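Possible flavin reductase (Haemophilus somnus 129PT, PDB 2R0X) probably binds FMN and reduces riboflavin-type flavins with NADPH. Local coordinates at residues A[50-55]-A[130-135]; A[66-71]-A[118-123]. All coordinates share one frame; numbering follows the deposited sequence.

Contact 1 of 2, residues A[50-55]-A[130-135]; sequences VCINSN and DILICK. With ACT (acetate ion), chain B.
Four backbone hydrogen bonds join the antiparallel strands. Val50 pairs with Leu132 and Ile52 with Asp130 as hydrogen-bonded pairs; Leu132 N gives the straightest bond, to Val50 O at 2.8 Å with 168° at the hydrogen, and the donor lies in the carbonyl plane. Cys51 and Ile131 form the non-hydrogen-bonded pair between them, where Cys51 CA comes within 3.3 Å of Asp130 O in a CA-H...O contact.

Apolar packing follows the alternation. On the face carrying Val50, Ile52 and Leu132, the CG2 branch of Ile52 meets Leu132 CD1 at 3.9 Å, the two side chains crossing obliquely, while Phe33 packs on Val50 and Ile52, and Phe62 of helix 59-65 on Ile52. Cys51 and Ile131 point to the other face, which the second subunit reaches through its Ser40 and Ile133.

Polar groups gather where strand 50-53 ends beside Asp130. One water bridges Ser54 OG and Asp130 OD1, donating to the carboxylate at 2.7 Å; Tyr59 OH holds OD2 and His125 ND1 holds OD1. At the strand's end, Asn53 OD1 takes a hydrogen bond from Asn55 N at 2.8 Å, closing an Asx turn, and Asn53 ND2 binds an acetate. This is antiparallel pairing within the split barrel-like fold of flavin reductases.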
ATOM      1  N   VAL A  50       2.666   6.925  -3.854  1.00  5.88           N
ATOM      2  CA  VAL A  50       1.260   7.199  -3.981  1.00  6.48           C
ATOM      3  C   VAL A  50       0.886   6.869  -5.419  1.00  6.79           C
ATOM      4  O   VAL A  50       1.528   7.364  -6.345  1.00  7.48           O
ATOM      5  CB  VAL A  50       0.948   8.694  -3.728  1.00  7.78           C
ATOM      6  CG1 VAL A  50      -0.554   8.962  -3.961  1.00 10.19           C
ATOM      7  CG2 VAL A  50       1.382   9.095  -2.316  1.00  8.80           C
ATOM      8  N   CYS A  51      -0.150   6.054  -5.616  1.00  6.66           N
ATOM      9  CA  CYS A  51      -0.664   5.796  -6.955  1.00  7.90           C
ATOM     10  C   CYS A  51      -1.794   6.805  -7.260  1.00  8.41           C
ATOM     11  O   CYS A  51      -2.597   7.133  -6.386  1.00 12.56           O
ATOM     12  CB  CYS A  51      -1.121   4.364  -7.127  1.00  9.12           C
ATOM     13  SG  CYS A  51       0.117   3.147  -6.836  1.00  9.76           S
ATOM     14  N   ILE A  52      -1.813   7.325  -8.475  1.00  7.71           N
ATOM     15  CA  ILE A  52      -2.739   8.374  -8.869  1.00  8.06           C
ATOM     16  C   ILE A  52      -3.244   8.007 -10.257  1.00  7.95           C
ATOM     17  O   ILE A  52      -2.488   7.532 -11.125  1.00  8.39           O
ATOM     18  CB  ILE A  52      -2.102   9.791  -8.821  1.00  9.30           C
ATOM     19  CG1 ILE A  52      -3.168  10.885  -8.967  1.00  9.65           C
ATOM     20  CG2 ILE A  52      -0.960   9.898  -9.805  1.00  9.53           C
ATOM     21  CD1 ILE A  52      -2.624  12.293  -8.684  1.00 11.06           C
ATOM     22  N   ASN A  53      -4.536   8.258 -10.477  1.00  9.33           N
ATOM     23  CA  ASN A  53      -5.123   8.105 -11.792  1.00  9.02           C
ATOM     24  C   ASN A  53      -4.675   9.283 -12.653  1.00  9.41           C
ATOM     25  O   ASN A  53      -4.945  10.438 -12.319  1.00  9.73           O
ATOM     26  CB  ASN A  53      -6.660   8.005 -11.718  1.00  9.97           C
ATOM     27  CG  ASN A  53      -7.265   7.583 -13.056  1.00 11.03           C
ATOM     28  OD1 ASN A  53      -6.949   8.139 -14.086  1.00 12.60           O
ATOM     29  ND2 ASN A  53      -8.144   6.577 -13.022  1.00 14.44           N
ATOM     30  N   SER A  54      -3.981   9.003 -13.750  1.00  9.19           N
ATOM     31  CA  SER A  54      -3.432  10.078 -14.570  1.00  9.60           C
ATOM     32  C   SER A  54      -4.463  10.820 -15.392  1.00 11.29           C
ATOM     33  O   SER A  54      -4.147  11.810 -16.032  1.00 14.52           O
ATOM     34  CB  SER A  54      -2.287   9.626 -15.439  1.00 11.46           C
ATOM     35  OG  SER A  54      -2.751   8.673 -16.331  1.00 14.16           O
ATOM     36  N   ASN A  55      -5.701  10.371 -15.318  1.00 10.15           N
ATOM     37  CA  ASN A  55      -6.812  11.023 -15.966  1.00 11.75           C
ATOM     38  C   ASN A  55      -7.656  11.835 -15.000  1.00 11.97           C
ATOM     39  O   ASN A  55      -8.618  12.473 -15.425  1.00 13.53           O
ATOM     40  CB  ASN A  55      -7.696   9.971 -16.646  1.00 13.95           C
ATOM     41  CG  ASN A  55      -6.894   9.062 -17.551  1.00 13.98           C
ATOM     42  OD1 ASN A  55      -6.499   9.502 -18.620  1.00 16.07           O
ATOM     43  ND2 ASN A  55      -6.562   7.816 -17.083  1.00 14.60           N
ATOM     44  N   ASP A 130      -0.291   6.542 -12.525  1.00  8.04           N
ATOM     45  CA  ASP A 130       1.125   6.785 -12.310  1.00  7.65           C
ATOM     46  C   ASP A 130       1.452   6.411 -10.850  1.00  7.37           C
ATOM     47  O   ASP A 130       0.605   6.457  -9.957  1.00  7.82           O
ATOM     48  CB  ASP A 130       1.507   8.256 -12.487  1.00  9.04           C
ATOM     49  CG  ASP A 130       1.656   8.718 -13.907  1.00 11.75           C
ATOM     50  OD1 ASP A 130       1.499   7.936 -14.832  1.00 11.83           O
ATOM     51  OD2 ASP A 130       1.964   9.934 -14.070  1.00 14.94           O
ATOM     52  N   ILE A 131       2.717   6.056 -10.656  1.00  6.28           N
ATOM     53  CA  ILE A 131       3.309   5.893  -9.341  1.00  7.12           C
ATOM     54  C   ILE A 131       4.146   7.147  -9.057  1.00  6.70           C
ATOM     55  O   ILE A 131       5.067   7.486  -9.811  1.00  7.81           O
ATOM     56  CB  ILE A 131       4.194   4.661  -9.230  1.00  7.88           C
ATOM     57  CG1 ILE A 131       3.427   3.410  -9.646  1.00 10.44           C
ATOM     58  CG2 ILE A 131       4.759   4.490  -7.804  1.00  9.77           C
ATOM     59  CD1 ILE A 131       4.344   2.163  -9.787  1.00 12.22           C
ATOM     60  N   LEU A 132       3.787   7.851  -7.985  1.00  6.47           N
ATOM     61  CA  LEU A 132       4.511   9.009  -7.502  1.00  6.70           C
ATOM     62  C   LEU A 132       5.458   8.536  -6.405  1.00  6.36           C
ATOM     63  O   LEU A 132       5.018   8.035  -5.386  1.00  7.35           O
ATOM     64  CB  LEU A 132       3.559  10.074  -6.984  1.00  7.50           C
ATOM     65  CG  LEU A 132       2.394  10.461  -7.832  1.00  7.31           C
ATOM     66  CD1 LEU A 132       1.458  11.452  -7.153  1.00  8.12           C
ATOM     67  CD2 LEU A 132       2.847  11.009  -9.172  1.00  9.70           C
ATOM     68  N   ILE A 133       6.760   8.683  -6.656  0.50  6.34           N
ATOM     69  CA  ILE A 133       7.803   8.345  -5.696  0.50  6.03           C
ATOM     70  C   ILE A 133       8.089   9.579  -4.891  0.50  7.59           C
ATOM     71  O   ILE A 133       8.418  10.623  -5.467  0.50  9.21           O
ATOM     72  CB  ILE A 133       9.105   7.918  -6.386  0.50  7.20           C
ATOM     73  CG1 ILE A 133       8.870   6.675  -7.219  0.50  9.15           C
ATOM     74  CG2 ILE A 133      10.171   7.644  -5.386  0.50  8.00           C
ATOM     75  CD1 ILE A 133       8.243   5.554  -6.473  0.50  9.82           C
ATOM     76  N   CYS A 134       7.954   9.467  -3.577  1.00  7.26           N
ATOM     77  CA  CYS A 134       7.873  10.667  -2.741  1.00  8.94           C
ATOM     78  C   CYS A 134       8.852  10.618  -1.575  1.00  8.72           C
ATOM     79  O   CYS A 134       8.634   9.905  -0.604  1.00 10.45           O
ATOM     80  CB  CYS A 134       6.449  10.771  -2.191  1.00 10.31           C
ATOM     81  SG  CYS A 134       5.177  10.961  -3.456  1.00 12.70           S
ATOM     82  N   LYS A 135       9.866  11.464  -1.641  1.00  7.98           N
ATOM     83  CA  LYS A 135      10.805  11.615  -0.556  1.00  7.94           C
ATOM     84  C   LYS A 135      10.116  12.410   0.553  1.00  6.71           C
ATOM     85  O   LYS A 135       9.616  13.504   0.317  1.00  7.55           O
ATOM     86  CB  LYS A 135      12.050  12.359  -1.031  1.00  9.05           C
ATOM     87  CG  LYS A 135      13.046  12.569   0.065  1.00 10.98           C
ATOM     88  CD  LYS A 135      14.217  13.484  -0.398  1.00 14.39           C
ATOM     89  CE  LYS A 135      15.111  13.822   0.716  1.00 18.53           C
ATOM     90  NZ  LYS A 135      16.189  14.693   0.139  1.00 22.34           N
TER
HETATM   91  C   ACT B 158      -8.724   5.769  -9.368  1.00 34.01           C
HETATM   92  O   ACT B 158      -7.835   5.260  -8.651  1.00 33.38           O
HETATM   93  OXT ACT B 158      -9.093   5.110 -10.361  1.00 33.11           O
HETATM   94  CH3 ACT B 158      -9.279   7.129  -9.095  1.00 34.57           C
HETATM   95  O   HOH W   1      -0.198   7.271 -16.832  1.00 15.86           O

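Contact 2 of 2, residues A[66-71]-A[118-123]; sequences RVLMVN and CEITEI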
ATOM      1  N   ARG A  66       4.870  19.142  -7.951  1.00  9.40           N
ATOM      2  CA  ARG A  66       5.915  18.212  -7.541  1.00  8.50           C
ATOM      3  C   ARG A  66       6.184  18.105  -6.041  1.00  7.26           C
ATOM      4  O   ARG A  66       7.261  17.671  -5.607  1.00  8.29           O
ATOM      5  CB  ARG A  66       7.174  18.436  -8.353  1.00  9.65           C
ATOM      6  CG  ARG A  66       6.937  18.139  -9.825  1.00 10.67           C
ATOM      7  CD  ARG A  66       6.617  16.673 -10.132  1.00 11.50           C
ATOM      8  NE  ARG A  66       7.751  15.808  -9.858  1.00 11.65           N
ATOM      9  CZ  ARG A  66       8.691  15.518 -10.752  1.00 11.84           C
ATOM     10  NH1 ARG A  66       8.627  15.943 -12.001  1.00 12.82           N
ATOM     11  NH2 ARG A  66       9.723  14.803 -10.361  1.00 12.65           N
ATOM     12  N   VAL A  67       5.134  18.393  -5.269  1.00  7.39           N
ATOM     13  CA  VAL A  67       5.118  18.147  -3.835  1.00  6.82           C
ATOM     14  C   VAL A  67       3.742  17.632  -3.483  1.00  5.87           C
ATOM     15  O   VAL A  67       2.772  17.931  -4.203  1.00  6.83           O
ATOM     16  CB  VAL A  67       5.438  19.430  -3.025  1.00  7.69           C
ATOM     17  CG1 VAL A  67       6.932  19.832  -3.220  1.00  9.97           C
ATOM     18  CG2 VAL A  67       4.510  20.579  -3.365  1.00  8.60           C
ATOM     19  N   LEU A  68       3.643  16.871  -2.400  1.00  5.96           N
ATOM     20  CA  LEU A  68       2.345  16.436  -1.907  1.00  5.75           C
ATOM     21  C   LEU A  68       2.476  16.188  -0.413  1.00  5.93           C
ATOM     22  O   LEU A  68       3.544  15.957   0.116  1.00  6.63           O
ATOM     23  CB  LEU A  68       1.826  15.210  -2.657  1.00  5.72           C
ATOM     24  CG  LEU A  68       2.592  13.913  -2.653  1.00  5.92           C
ATOM     25  CD1 LEU A  68       2.457  13.162  -1.345  1.00  6.28           C
ATOM     26  CD2 LEU A  68       2.072  13.025  -3.770  1.00  7.19           C
HETATM   27  N   MSE A  69       1.311  16.169   0.229  1.00  5.35           N
HETATM   28  CA  MSE A  69       1.159  15.764   1.626  1.00  5.60           C
HETATM   29  C   MSE A  69       0.282  14.523   1.684  1.00  5.57           C
HETATM   30  O   MSE A  69      -0.811  14.537   1.101  1.00  6.23           O
HETATM   31  CB  MSE A  69       0.475  16.889   2.386  1.00  6.35           C
HETATM   32  CG  MSE A  69       0.231  16.602   3.861  1.00  6.09           C
HETATM   33 SE   MSE A  69       1.715  16.851   5.053  0.75  5.40          SE
HETATM   34  CE  MSE A  69       1.861  18.773   4.719  1.00  7.76           C
ATOM     35  N   VAL A  70       0.741  13.478   2.366  1.00  5.29           N
ATOM     36  CA  VAL A  70      -0.115  12.334   2.670  1.00  5.29           C
ATOM     37  C   VAL A  70      -0.687  12.574   4.067  1.00  4.65           C
ATOM     38  O   VAL A  70       0.049  12.609   5.036  1.00  5.47           O
ATOM     39  CB  VAL A  70       0.637  10.997   2.619  1.00  5.54           C
ATOM     40  CG1 VAL A  70      -0.263   9.844   3.019  1.00  6.02           C
ATOM     41  CG2 VAL A  70       1.176  10.773   1.185  1.00  6.28           C
ATOM     42  N   ASN A  71      -2.002  12.753   4.128  1.00  4.65           N
ATOM     43  CA  ASN A  71      -2.715  12.937   5.406  1.00  4.70           C
ATOM     44  C   ASN A  71      -3.489  11.668   5.744  1.00  4.49           C
ATOM     45  O   ASN A  71      -4.552  11.409   5.142  1.00  5.99           O
ATOM     46  CB  ASN A  71      -3.698  14.116   5.264  1.00  5.59           C
ATOM     47  CG  ASN A  71      -3.016  15.403   4.912  1.00  5.39           C
ATOM     48  OD1 ASN A  71      -2.382  16.035   5.767  1.00  6.22           O
ATOM     49  ND2 ASN A  71      -3.132  15.815   3.661  1.00  6.61           N
ATOM     50  N   CYS A 118       5.981  15.704   1.447  1.00  5.62           N
ATOM     51  CA  CYS A 118       6.848  15.034   0.496  1.00  6.86           C
ATOM     52  C   CYS A 118       7.155  15.843  -0.743  1.00  6.17           C
ATOM     53  O   CYS A 118       6.400  16.676  -1.208  1.00  7.10           O
ATOM     54  CB  CYS A 118       6.177  13.742   0.019  1.00  6.71           C
ATOM     55  SG  CYS A 118       5.647  12.567   1.285  1.00  7.82           S
ATOM     56  N   GLU A 119       8.329  15.510  -1.281  1.00  6.67           N
ATOM     57  CA  GLU A 119       8.724  15.926  -2.615  1.00  6.63           C
ATOM     58  C   GLU A 119       8.505  14.775  -3.574  1.00  7.13           C
ATOM     59  O   GLU A 119       8.871  13.645  -3.264  1.00  9.21           O
ATOM     60  CB  GLU A 119      10.213  16.322  -2.634  1.00  8.01           C
ATOM     61  CG  GLU A 119      10.482  17.608  -1.841  1.00  9.63           C
ATOM     62  CD  GLU A 119      11.933  17.928  -1.596  1.00 10.23           C
ATOM     63  OE1 GLU A 119      12.831  17.105  -1.898  1.00 14.08           O
ATOM     64  OE2 GLU A 119      12.154  19.026  -1.026  1.00 12.06           O
ATOM     65  N   ILE A 120       7.915  15.054  -4.741  1.00  7.28           N
ATOM     66  CA  ILE A 120       7.645  13.988  -5.737  1.00  8.02           C
ATOM     67  C   ILE A 120       8.909  13.918  -6.554  1.00  7.56           C
ATOM     68  O   ILE A 120       9.109  14.684  -7.496  1.00  9.86           O
ATOM     69  CB  ILE A 120       6.429  14.311  -6.600  1.00  8.50           C
ATOM     70  CG1 ILE A 120       5.169  14.519  -5.742  1.00  9.48           C
ATOM     71  CG2 ILE A 120       6.192  13.191  -7.648  1.00  9.55           C
ATOM     72  CD1 ILE A 120       3.956  14.917  -6.492  1.00 10.18           C
ATOM     73  N   THR A 121       9.746  12.970  -6.206  0.50  7.74           N
ATOM     74  CA  THR A 121      11.057  12.883  -6.733  0.50  8.95           C
ATOM     75  C   THR A 121      11.032  12.385  -8.180  0.50  8.30           C
ATOM     76  O   THR A 121      11.746  12.902  -9.039  0.50  8.26           O
ATOM     77  CB  THR A 121      11.839  11.981  -5.821  0.50 10.13           C
ATOM     78  OG1 THR A 121      11.626  12.433  -4.453  0.50 10.42           O
ATOM     79  CG2 THR A 121      13.300  12.008  -6.215  0.50 11.30           C
ATOM     80  N   GLU A 122      10.191  11.393  -8.456  1.00  8.01           N
ATOM     81  CA  GLU A 122      10.052  10.849  -9.803  1.00  8.81           C
ATOM     82  C   GLU A 122       8.632  10.281  -9.965  1.00  7.47           C
ATOM     83  O   GLU A 122       7.918  10.007  -8.992  1.00  8.38           O
ATOM     84  CB  GLU A 122      11.169   9.862 -10.109  1.00 11.60           C
ATOM     85  CG  GLU A 122      11.072   8.603  -9.394  1.00 13.92           C
ATOM     86  CD  GLU A 122      12.102   7.546  -9.765  1.00 16.59           C
ATOM     87  OE1 GLU A 122      12.917   7.758 -10.683  1.00 18.88           O
ATOM     88  OE2 GLU A 122      12.058   6.480  -9.142  1.00 20.94           O
ATOM     89  N   ILE A 123       8.265  10.153 -11.226  1.00  8.34           N
ATOM     90  CA  ILE A 123       6.960   9.682 -11.645  1.00  8.04           C
ATOM     91  C   ILE A 123       7.159   8.563 -12.631  1.00  7.91           C
ATOM     92  O   ILE A 123       7.925   8.723 -13.588  1.00  9.32           O
ATOM     93  CB  ILE A 123       6.115  10.836 -12.247  1.00  9.61           C
ATOM     94  CG1 ILE A 123       5.934  11.990 -11.235  1.00  9.90           C
ATOM     95  CG2 ILE A 123       4.772  10.346 -12.760  1.00 10.96           C
ATOM     96  CD1 ILE A 123       5.153  13.221 -11.749  1.00 12.16           C
TER
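In the split barrel-like fold, strand 67-72, which follows helix 59-65, pairs antiparallel with strand 114-126. Arg66 is the first residue to leave the helix, and its positive phi (64°) turns the chain into the strand. Leu68 and Cys118 make the hydrogen-bonded pair: Cys118 N approaches Leu68 O at 2.8 Å nearly along the C=O axis, and Leu68 N returns a bond to Cys118 O from above the carbonyl plane. Next to it, Val67 and Glu119 form the non-hydrogen-bonded pair, then Ile120 N donates to Arg66 O, almost straight at 170°.

On the face that carries Leu68 and Cys118, Leu68 and Ile120 cross at about a right angle, CD2 of Leu68 lying 3.8 Å from Ile120 CD1. The other Leu68 methyl, CD1, rests on Cys118 CB at 4.0 Å. Cys134 of the neighbouring strand packs on both Leu68 and Cys118. Beyond Ile120, two residues, Thr121 and Glu122, lie opposite the single residue Ile133, a classic beta bulge.

The Arg66 chain, bent at chi2 and chi3, folds back across Ile120, and Ile123 CD1 lies over one face of its guanidinium. Side-on, NE and NH2 both grip Ile120 O, each at 2.9 Å, with that oxygen in the guanidinium plane.

How the contacts relate
Contacts 1 and 2 lie in one antiparallel sheet, their centres about 9 Å apart, and meet where strands 114-126 and 129-141, consecutive in the chain, run side by side. Across that seam probable hydrogen bonds run from Thr121 N to Ile133 O (2.8 Å) and from Glu119 N to Lys135 O (2.9 Å). Both segments of contact 2 fall in the sequence between the two segments of contact 1, and helix 59-65 connects segment 50-55 to 66-71. Packing also joins them: Asp130 OD2 lies 3.1 Å from Ile123 CG2. Acetate at Asn53, held also by His129 NE2, and ethanediol about 4 Å from the Arg66 side chain probably come from the crystallisation liquor.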